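Local coordinates for cellulosomal scaffoldin adaptor protein B (Acetivibrio cellulolyticus, PDB 4U3S), which supplies, through its third type II cohesin domain, a module that probably binds a partner dockerin during assembly of the cellulosome, at residues I5-F9 with T127-E131. Residues are numbered along the deposited sequence; the frame is centred on the assembly and turned at random.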
loop_
_atom_site.group_PDB
_atom_site.type_symbol
_atom_site.label_atom_id
_atom_site.label_comp_id
_atom_site.label_asym_id
_atom_site.label_seq_id
_atom_site.Cartn_x
_atom_site.Cartn_y
_atom_site.Cartn_z
ATOM N N ILE A 5 -5.089 20.012 2.214
ATOM C CA ILE A 5 -4.425 19.437 1.062
ATOM C C ILE A 5 -5.304 19.794 -0.135
ATOM O O ILE A 5 -6.549 19.833 -0.018
ATOM C CB ILE A 5 -4.193 17.916 1.183
ATOM C CG1 ILE A 5 -3.452 17.403 -0.069
ATOM C CG2 ILE A 5 -5.515 17.167 1.378
ATOM C CD1 ILE A 5 -2.937 16.003 0.093
ATOM N N THR A 6 -4.688 20.087 -1.268
ATOM C CA THR A 6 -5.433 20.489 -2.446
ATOM C C THR A 6 -4.651 20.061 -3.676
ATOM O O THR A 6 -3.526 19.546 -3.561
ATOM C CB THR A 6 -5.691 22.013 -2.440
ATOM O OG1 THR A 6 -6.706 22.349 -3.397
ATOM C CG2 THR A 6 -4.416 22.797 -2.726
ATOM N N MET A 7 -5.277 20.226 -4.827
ATOM C CA MET A 7 -4.570 20.179 -6.125
ATOM C C MET A 7 -4.769 21.502 -6.861
ATOM O O MET A 7 -5.870 22.061 -6.883
ATOM C CB MET A 7 -5.108 19.051 -6.999
ATOM C CG MET A 7 -4.514 17.704 -6.751
ATOM S SD MET A 7 -5.156 16.465 -7.910
ATOM C CE MET A 7 -6.775 16.103 -7.199
ATOM N N ASN A 8 -3.695 21.986 -7.460
ATOM C CA ASN A 8 -3.712 23.185 -8.295
ATOM C C ASN A 8 -3.227 22.785 -9.670
ATOM O O ASN A 8 -2.223 22.082 -9.781
ATOM C CB ASN A 8 -2.757 24.240 -7.724
ATOM C CG ASN A 8 -3.100 24.623 -6.299
ATOM O OD1 ASN A 8 -2.234 24.653 -5.418
ATOM N ND2 ASN A 8 -4.368 24.874 -6.058
ATOM N N PHE A 9 -3.936 23.253 -10.699
ATOM C CA PHE A 9 -3.531 23.054 -12.081
ATOM C C PHE A 9 -2.779 24.284 -12.571
ATOM O O PHE A 9 -3.181 25.399 -12.280
ATOM C CB PHE A 9 -4.750 22.860 -12.988
ATOM C CG PHE A 9 -5.684 21.752 -12.557
ATOM C CD1 PHE A 9 -5.202 20.503 -12.241
ATOM C CD2 PHE A 9 -7.060 21.965 -12.518
ATOM C CE1 PHE A 9 -6.061 19.472 -11.870
ATOM C CE2 PHE A 9 -7.926 20.952 -12.137
ATOM C CZ PHE A 9 -7.426 19.699 -11.814
ATOM N N THR A 127 -13.285 16.478 -14.657
ATOM C CA THR A 127 -12.749 16.767 -13.332
ATOM C C THR A 127 -11.720 15.750 -12.915
ATOM O O THR A 127 -11.745 14.607 -13.339
ATOM C CB THR A 127 -13.844 16.829 -12.242
ATOM O OG1 THR A 127 -14.435 15.548 -12.074
ATOM C CG2 THR A 127 -14.928 17.828 -12.609
ATOM N N VAL A 128 -10.774 16.223 -12.124
ATOM C CA VAL A 128 -9.812 15.394 -11.452
ATOM C C VAL A 128 -10.093 15.656 -9.986
ATOM O O VAL A 128 -10.144 16.799 -9.578
ATOM C CB VAL A 128 -8.382 15.785 -11.838
ATOM C CG1 VAL A 128 -7.364 14.926 -11.093
ATOM C CG2 VAL A 128 -8.202 15.590 -13.331
ATOM N N VAL A 129 -10.301 14.602 -9.209
ATOM C CA VAL A 129 -10.595 14.761 -7.802
ATOM C C VAL A 129 -9.872 13.712 -6.970
ATOM O O VAL A 129 -9.582 12.592 -7.452
ATOM C CB VAL A 129 -12.113 14.632 -7.501
ATOM C CG1 VAL A 129 -12.920 15.762 -8.139
ATOM C CG2 VAL A 129 -12.665 13.290 -7.931
ATOM N N PHE A 130 -9.593 14.062 -5.723
ATOM C CA PHE A 130 -9.263 13.045 -4.736
ATOM C C PHE A 130 -10.513 12.203 -4.528
ATOM O O PHE A 130 -11.616 12.731 -4.416
ATOM C CB PHE A 130 -8.868 13.663 -3.393
ATOM C CG PHE A 130 -7.665 14.546 -3.453
ATOM C CD1 PHE A 130 -6.393 14.014 -3.681
ATOM C CD2 PHE A 130 -7.791 15.898 -3.284
ATOM C CE1 PHE A 130 -5.288 14.843 -3.739
ATOM C CE2 PHE A 130 -6.683 16.729 -3.335
ATOM C CZ PHE A 130 -5.425 16.197 -3.554
ATOM N N GLU A 131 -10.332 10.880 -4.443
ATOM C CA GLU A 131 -11.462 9.962 -4.279
ATOM C C GLU A 131 -11.156 8.812 -3.329
ATOM O O GLU A 131 -10.064 8.257 -3.364
ATOM C CB GLU A 131 -11.861 9.387 -5.643
ATOM C CG GLU A 131 -13.133 8.568 -5.595
ATOM C CD GLU A 131 -13.510 7.958 -6.913
ATOM O OE1 GLU A 131 -12.949 6.898 -7.262
ATOM O OE2 GLU A 131 -14.389 8.530 -7.576
#
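Across the hydrophobic core of the cohesin beta-sandwich, Met7 of strand 4-9 in one sheet meets Phe130 of the short strand 129-130 in the other. Where they touch, the backbones run nearly opposite ways, 171° apart, yet belong to different sheets: 5-9 pairs with 19-27 and 158-160, while Val129 pairs with Lys40 of strand 32-40. They meet face to face across the sandwich, mostly through side chains, with Met7 and Phe130 reaching in from opposite sides.

The methyl CE of Met7 sits over the middle of one Phe130 face, 3.8 Å from the ring centroid and only 6° off the normal, a clear CH-pi contact. A bend at chi3 (-78°) after an extended chi2 turns that methyl onto the ring and leaves SD oblique to it, 4.7 Å from the centroid, in a Met-aromatic contact. Nearer the backbone of the same side chain, Met7 CG packs 3.6 Å from Phe130 CZ. The ring's far end also meets backbone, with Thr6 O 3.8 Å from Phe130 CZ at the ring edge, and Val37 and Thr143 add to its surroundings.

Ile5 CG1 comes at the ring obliquely, 4.2 Å from Phe130 CZ, and Ile5 also packs on Leu145 of strand 143-147. Beyond Met7, Val128 CG1 lies 4.1 Å from Met7 CE, and Val128 CB meets the edge of the Phe9 ring at CZ, 4.0 Å away.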